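Local coordinates for protein DyP-type peroxidase (Pleurotus ostreatus PC15, PDB 6FSK) that probably works as a heme b peroxidase of the dye-decolorizing family, using hydrogen peroxide to oxidise its substrates, Mn(II) likely among them, at residues D253-S258 with Q459-P464; S366-H369 with K373-H376. The protein carries 1 engineered substitution. All coordinates share one frame; numbering follows the deposited sequence.

Contact 1 is buried and contact 2 lies at the surface, their centres about 13 Å apart on the same side of the chain's centre. In contact 1, 253-258 on helix 249-258 meets the loop that enters strand 462-472, through two phenylalanine rings and without a hydrogen bond between the segments. Contact 2 joins helix 366-371 to the loop that follows it, and polar bonds to Glu-368 dominate; within it only the glutamate is buried. Helix 249-258 is common ground: it supplies one half of contact 1, and its Pro-250 and Glu-251 touch residues of contact 2. Contact 1 lies next to the heme pocket, contact 2 away from it.

Contact 1: residues D253-S258 with Q459-P464; sequences DDFLES and QDFVVP
Phe-461 reaches across to Phe-255 with the far corner of its ring, CZ, which lies over one face of the Phe-255 ring. The aromatic contact is off-centre: Phe-461 CZ sits 3.5 Å from Phe-255 CG and 3.6 Å from Phe-255 CD2. The rings form an oblique pair, planes inclined at 50° and centroids 5.2 Å apart. The methylene adds to it, Phe-255 CB lying 3.7 Å from Phe-461 CZ. The two side chains cross at about a right angle; in Phe-255, CG stands anti to the backbone N (chi1 176°), which lays the ring across the end of Phe-461. Leu-275 and Ile-279 of helix 268-280 and Leu-456 and Pro-457 of a loop also touch Phe-255, while Phe-252 makes an edge-to-face pair with Phe-461.

No hydrogen bond crosses between the segments; each has side-chain bonds of its own. Ser-258 OG lies 2.8 Å from Asp-254 O, above its carbonyl plane, and Gln-459 NE2 bonds to Asp-460 O at 2.9 Å, in the carbonyl plane of Asp-460, on a lone pair. Phe-461 is backbone-bonded to Met-248, and the next residue, Val-462, touches the heme. Between these segments, beside the heme pocket, the contact is purely apolar, resting on the fit of two buried rings, with no charge involved.

Contact 2: residues S366-H369 with K373-H376; sequences SQEH and KTHH
Glu-368 crosses from helix 366-371 to the loop behind it and meets that loop with every part of its side chain. Its CB lies 3.4 Å from Lys-373 O; the backbone N-H of Lys-373 bonds, rather long at 3.3 Å, to Glu-368 O. CG, set anti to the carbonyl carbon (chi1 -70°), passes His-375 with ND1 of that ring 3.6 Å away. The glutamate and the imidazole run alongside in opposite senses, the carboxylate tilted by 25° from the ring, and Lys-373 O stands over the centre of the same imidazole. Beyond CG the chain is extended, which carries the carboxylate to two successive backbone N-H groups. OE1 takes the bond of His-375 N at 2.8 Å on its anti side, fairly straight at 162°. His-376 N reaches the same OE1 at 3.0 Å from above the carboxylate plane, a more bent approach. OE2 lies at the edge of the His-376 ring, 3.7 Å from its CD2, while Arg-378 forms a salt bridge with this oxygen and Thr-365 N a hydrogen bond. Shortening Glu-368 to an alanine would probably leave the N-H groups of His-375 and His-376 without their acceptor and Arg-378 without its charged mate. The buried carboxylate is thus gripped by groups from before and after the helix. The bond to Thr-365 N, from the third residue of the helix back to the residue before it, corresponds to one half of a capping box; OE1 adds two N-H groups of the loop leading to strand 379-386.

Contact 1: residues D253-S258 with Q459-P464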
loop_
_atom_site.group_PDB
_atom_site.type_symbol
_atom_site.label_atom_id
_atom_site.label_comp_id
_atom_site.label_asym_id
_atom_site.label_seq_id
_atom_site.Cartn_x
_atom_site.Cartn_y
_atom_site.Cartn_z
ATOM N N ASP A 253 20.736 0.230 5.015
ATOM C CA ASP A 253 21.505 0.718 6.164
ATOM C C ASP A 253 22.947 1.100 5.721
ATOM O O ASP A 253 23.432 2.149 6.124
ATOM C CB ASP A 253 21.587 -0.296 7.266
ATOM C CG ASP A 253 20.273 -0.523 8.019
ATOM O OD1 ASP A 253 19.340 0.240 7.967
ATOM O OD2 ASP A 253 20.275 -1.595 8.686
ATOM N N ASP A 254 23.560 0.299 4.915
ATOM C CA ASP A 254 24.926 0.583 4.311
ATOM C C ASP A 254 24.931 1.885 3.478
ATOM O O ASP A 254 25.792 2.803 3.670
ATOM C CB ASP A 254 25.360 -0.655 3.557
ATOM C CG ASP A 254 26.697 -0.565 2.904
ATOM O OD1 ASP A 254 27.525 0.333 3.243
ATOM O OD2 ASP A 254 26.987 -1.412 2.044
ATOM N N PHE A 255 23.925 2.020 2.594
ATOM C CA PHE A 255 23.705 3.265 1.901
ATOM C C PHE A 255 23.703 4.470 2.800
ATOM O O PHE A 255 24.403 5.455 2.564
ATOM C CB PHE A 255 22.414 3.163 1.098
ATOM C CG PHE A 255 22.049 4.431 0.430
ATOM C CD1 PHE A 255 22.825 4.875 -0.634
ATOM C CD2 PHE A 255 21.017 5.207 0.908
ATOM C CE1 PHE A 255 22.500 6.073 -1.275
ATOM C CE2 PHE A 255 20.697 6.445 0.249
ATOM C CZ PHE A 255 21.443 6.824 -0.812
ATOM N N LEU A 256 22.879 4.449 3.822
ATOM C CA LEU A 256 22.759 5.595 4.745
ATOM C C LEU A 256 24.098 5.844 5.437
ATOM O O LEU A 256 24.567 6.979 5.477
ATOM C CB LEU A 256 21.644 5.418 5.780
ATOM C CG LEU A 256 20.243 5.271 5.260
ATOM C CD1 LEU A 256 19.327 5.171 6.487
ATOM C CD2 LEU A 256 19.819 6.400 4.383
ATOM N N GLU A 257 24.734 4.791 5.946
ATOM C CA GLU A 257 26.014 4.916 6.603
ATOM C C GLU A 257 27.074 5.492 5.702
ATOM O O GLU A 257 28.006 6.178 6.214
ATOM C CB GLU A 257 26.483 3.525 7.015
ATOM C CG GLU A 257 25.880 2.938 8.210
ATOM C CD GLU A 257 26.321 1.470 8.427
ATOM O OE1 GLU A 257 27.212 0.872 7.728
ATOM O OE2 GLU A 257 25.740 0.957 9.386
ATOM N N SER A 258 26.961 5.234 4.424
ATOM C CA SER A 258 28.002 5.620 3.427
ATOM C C SER A 258 27.772 7.030 2.914
ATOM O O SER A 258 28.610 7.599 2.241
ATOM C CB SER A 258 28.039 4.618 2.311
ATOM O OG SER A 258 28.397 3.344 2.768
ATOM N N GLN A 459 21.586 -1.787 -6.941
ATOM C CA GLN A 459 20.542 -2.616 -6.246
ATOM C C GLN A 459 19.504 -1.700 -5.543
ATOM O O GLN A 459 19.768 -1.079 -4.532
ATOM C CB GLN A 459 21.185 -3.557 -5.271
ATOM C CG GLN A 459 20.243 -4.418 -4.386
ATOM C CD GLN A 459 19.401 -5.329 -5.203
ATOM O OE1 GLN A 459 19.924 -6.266 -5.878
ATOM N NE2 GLN A 459 18.111 -5.038 -5.268
ATOM N N ASP A 460 18.296 -1.728 -6.091
ATOM C CA ASP A 460 17.166 -1.043 -5.528
ATOM C C ASP A 460 16.887 -1.626 -4.121
ATOM O O ASP A 460 17.040 -2.782 -3.879
ATOM C CB ASP A 460 15.872 -1.198 -6.359
ATOM C CG ASP A 460 15.903 -0.442 -7.732
ATOM O OD1 ASP A 460 16.964 -0.317 -8.328
ATOM O OD2 ASP A 460 14.829 -0.043 -8.258
ATOM N N PHE A 461 16.493 -0.746 -3.235
ATOM C CA PHE A 461 16.189 -1.120 -1.883
ATOM C C PHE A 461 14.933 -1.960 -1.764
ATOM O O PHE A 461 14.799 -2.747 -0.773
ATOM C CB PHE A 461 16.111 0.102 -0.970
ATOM C CG PHE A 461 17.326 0.995 -1.026
ATOM C CD1 PHE A 461 18.593 0.448 -0.855
ATOM C CD2 PHE A 461 17.161 2.296 -1.190
ATOM C CE1 PHE A 461 19.693 1.300 -0.927
ATOM C CE2 PHE A 461 18.276 3.141 -1.269
ATOM C CZ PHE A 461 19.504 2.607 -1.113
ATOM N N VAL A 462 13.999 -1.796 -2.697
ATOM C CA VAL A 462 12.700 -2.557 -2.718
ATOM C C VAL A 462 12.645 -3.261 -4.037
ATOM O O VAL A 462 12.907 -2.652 -5.071
ATOM C CB VAL A 462 11.497 -1.548 -2.535
ATOM C CG1 VAL A 462 10.198 -2.336 -2.675
ATOM C CG2 VAL A 462 11.548 -0.975 -1.144
ATOM N N VAL A 463 12.365 -4.558 -4.000
ATOM C CA VAL A 463 12.373 -5.428 -5.179
ATOM C C VAL A 463 10.992 -6.118 -5.280
ATOM O O VAL A 463 10.644 -6.930 -4.415
ATOM C CB VAL A 463 13.372 -6.468 -4.988
ATOM C CG1 VAL A 463 13.445 -7.403 -6.225
ATOM C CG2 VAL A 463 14.802 -5.840 -4.867
ATOM N N PRO A 464 10.167 -5.794 -6.265
ATOM C CA PRO A 464 8.918 -6.500 -6.403
ATOM C C PRO A 464 9.110 -7.914 -6.912
ATOM O O PRO A 464 9.865 -8.101 -7.880
ATOM C CB PRO A 464 8.174 -5.677 -7.425
ATOM C CG PRO A 464 9.256 -4.995 -8.252
ATOM C CD PRO A 464 10.399 -4.820 -7.343
#

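Contact 2: residues S366-H369 with K373-H376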
loop_
_atom_site.group_PDB
_atom_site.type_symbol
_atom_site.label_atom_id
_atom_site.label_comp_id
_atom_site.label_asym_id
_atom_site.label_seq_id
_atom_site.Cartn_x
_atom_site.Cartn_y
_atom_site.Cartn_z
ATOM N N SER A 366 22.747 -11.240 12.793
ATOM C CA SER A 366 24.129 -10.728 13.015
ATOM C C SER A 366 24.990 -10.876 11.812
ATOM O O SER A 366 25.779 -9.972 11.475
ATOM C CB SER A 366 24.774 -11.542 14.231
ATOM O OG SER A 366 24.022 -11.226 15.374
ATOM N N GLN A 367 24.884 -11.976 11.064
ATOM C CA GLN A 367 25.740 -12.193 9.905
ATOM C C GLN A 367 25.362 -11.195 8.788
ATOM O O GLN A 367 26.244 -10.690 8.061
ATOM C CB GLN A 367 25.646 -13.588 9.322
ATOM C CG GLN A 367 26.672 -13.873 8.260
ATOM C CD GLN A 367 28.110 -13.933 8.851
ATOM O OE1 GLN A 367 28.336 -14.620 9.825
ATOM N NE2 GLN A 367 29.015 -13.129 8.334
ATOM N N GLU A 368 24.053 -10.999 8.579
ATOM C CA GLU A 368 23.637 -10.001 7.625
ATOM C C GLU A 368 24.127 -8.645 7.988
ATOM O O GLU A 368 24.558 -7.902 7.067
ATOM C CB GLU A 368 22.083 -9.971 7.507
ATOM C CG GLU A 368 21.499 -11.183 6.846
ATOM C CD GLU A 368 19.942 -11.140 6.798
ATOM O OE1 GLU A 368 19.296 -11.120 5.680
ATOM O OE2 GLU A 368 19.356 -11.124 7.903
ATOM N N HIS A 369 24.013 -8.264 9.247
ATOM C CA HIS A 369 24.540 -6.940 9.690
ATOM C C HIS A 369 26.051 -6.838 9.431
ATOM O O HIS A 369 26.540 -5.878 8.817
ATOM C CB HIS A 369 24.207 -6.731 11.124
ATOM C CG HIS A 369 24.641 -5.409 11.644
ATOM N ND1 HIS A 369 24.063 -4.226 11.236
ATOM C CD2 HIS A 369 25.552 -5.081 12.598
ATOM C CE1 HIS A 369 24.623 -3.217 11.902
ATOM N NE2 HIS A 369 25.516 -3.717 12.740
ATOM N N LYS A 373 24.718 -7.326 3.859
ATOM C CA LYS A 373 24.025 -7.903 2.736
ATOM C C LYS A 373 22.852 -8.747 3.242
ATOM O O LYS A 373 22.938 -9.405 4.238
ATOM C CB LYS A 373 24.901 -8.825 1.921
ATOM C CG LYS A 373 26.071 -8.106 1.236
ATOM C CD LYS A 373 25.643 -7.099 0.148
ATOM C CE LYS A 373 26.811 -6.243 -0.349
ATOM N NZ LYS A 373 27.942 -7.140 -0.729
ATOM N N THR A 374 21.795 -8.745 2.453
ATOM C CA THR A 374 20.623 -9.568 2.693
ATOM C C THR A 374 20.911 -11.048 2.384
ATOM O O THR A 374 21.403 -11.383 1.279
ATOM C CB THR A 374 19.485 -9.123 1.792
ATOM O OG1 THR A 374 19.033 -7.823 2.226
ATOM C CG2 THR A 374 18.305 -10.056 1.885
ATOM N N HIS A 375 20.554 -11.869 3.351
ATOM C CA HIS A 375 20.573 -13.340 3.200
ATOM C C HIS A 375 19.229 -13.993 3.348
ATOM O O HIS A 375 19.123 -15.145 2.934
ATOM C CB HIS A 375 21.569 -13.988 4.158
ATOM C CG HIS A 375 22.955 -13.488 3.904
ATOM N ND1 HIS A 375 23.809 -13.097 4.905
ATOM C CD2 HIS A 375 23.597 -13.249 2.730
ATOM C CE1 HIS A 375 24.928 -12.635 4.364
ATOM N NE2 HIS A 375 24.829 -12.720 3.056
ATOM N N HIS A 376 18.220 -13.298 3.880
ATOM C CA HIS A 376 16.912 -13.827 4.113
ATOM C C HIS A 376 15.886 -12.880 3.507
ATOM O O HIS A 376 16.082 -11.672 3.554
ATOM C CB HIS A 376 16.641 -13.963 5.598
ATOM C CG HIS A 376 17.568 -14.887 6.271
ATOM N ND1 HIS A 376 17.558 -16.253 6.035
ATOM C CD2 HIS A 376 18.589 -14.647 7.125
ATOM C CE1 HIS A 376 18.497 -16.811 6.767
ATOM N NE2 HIS A 376 19.139 -15.874 7.432
#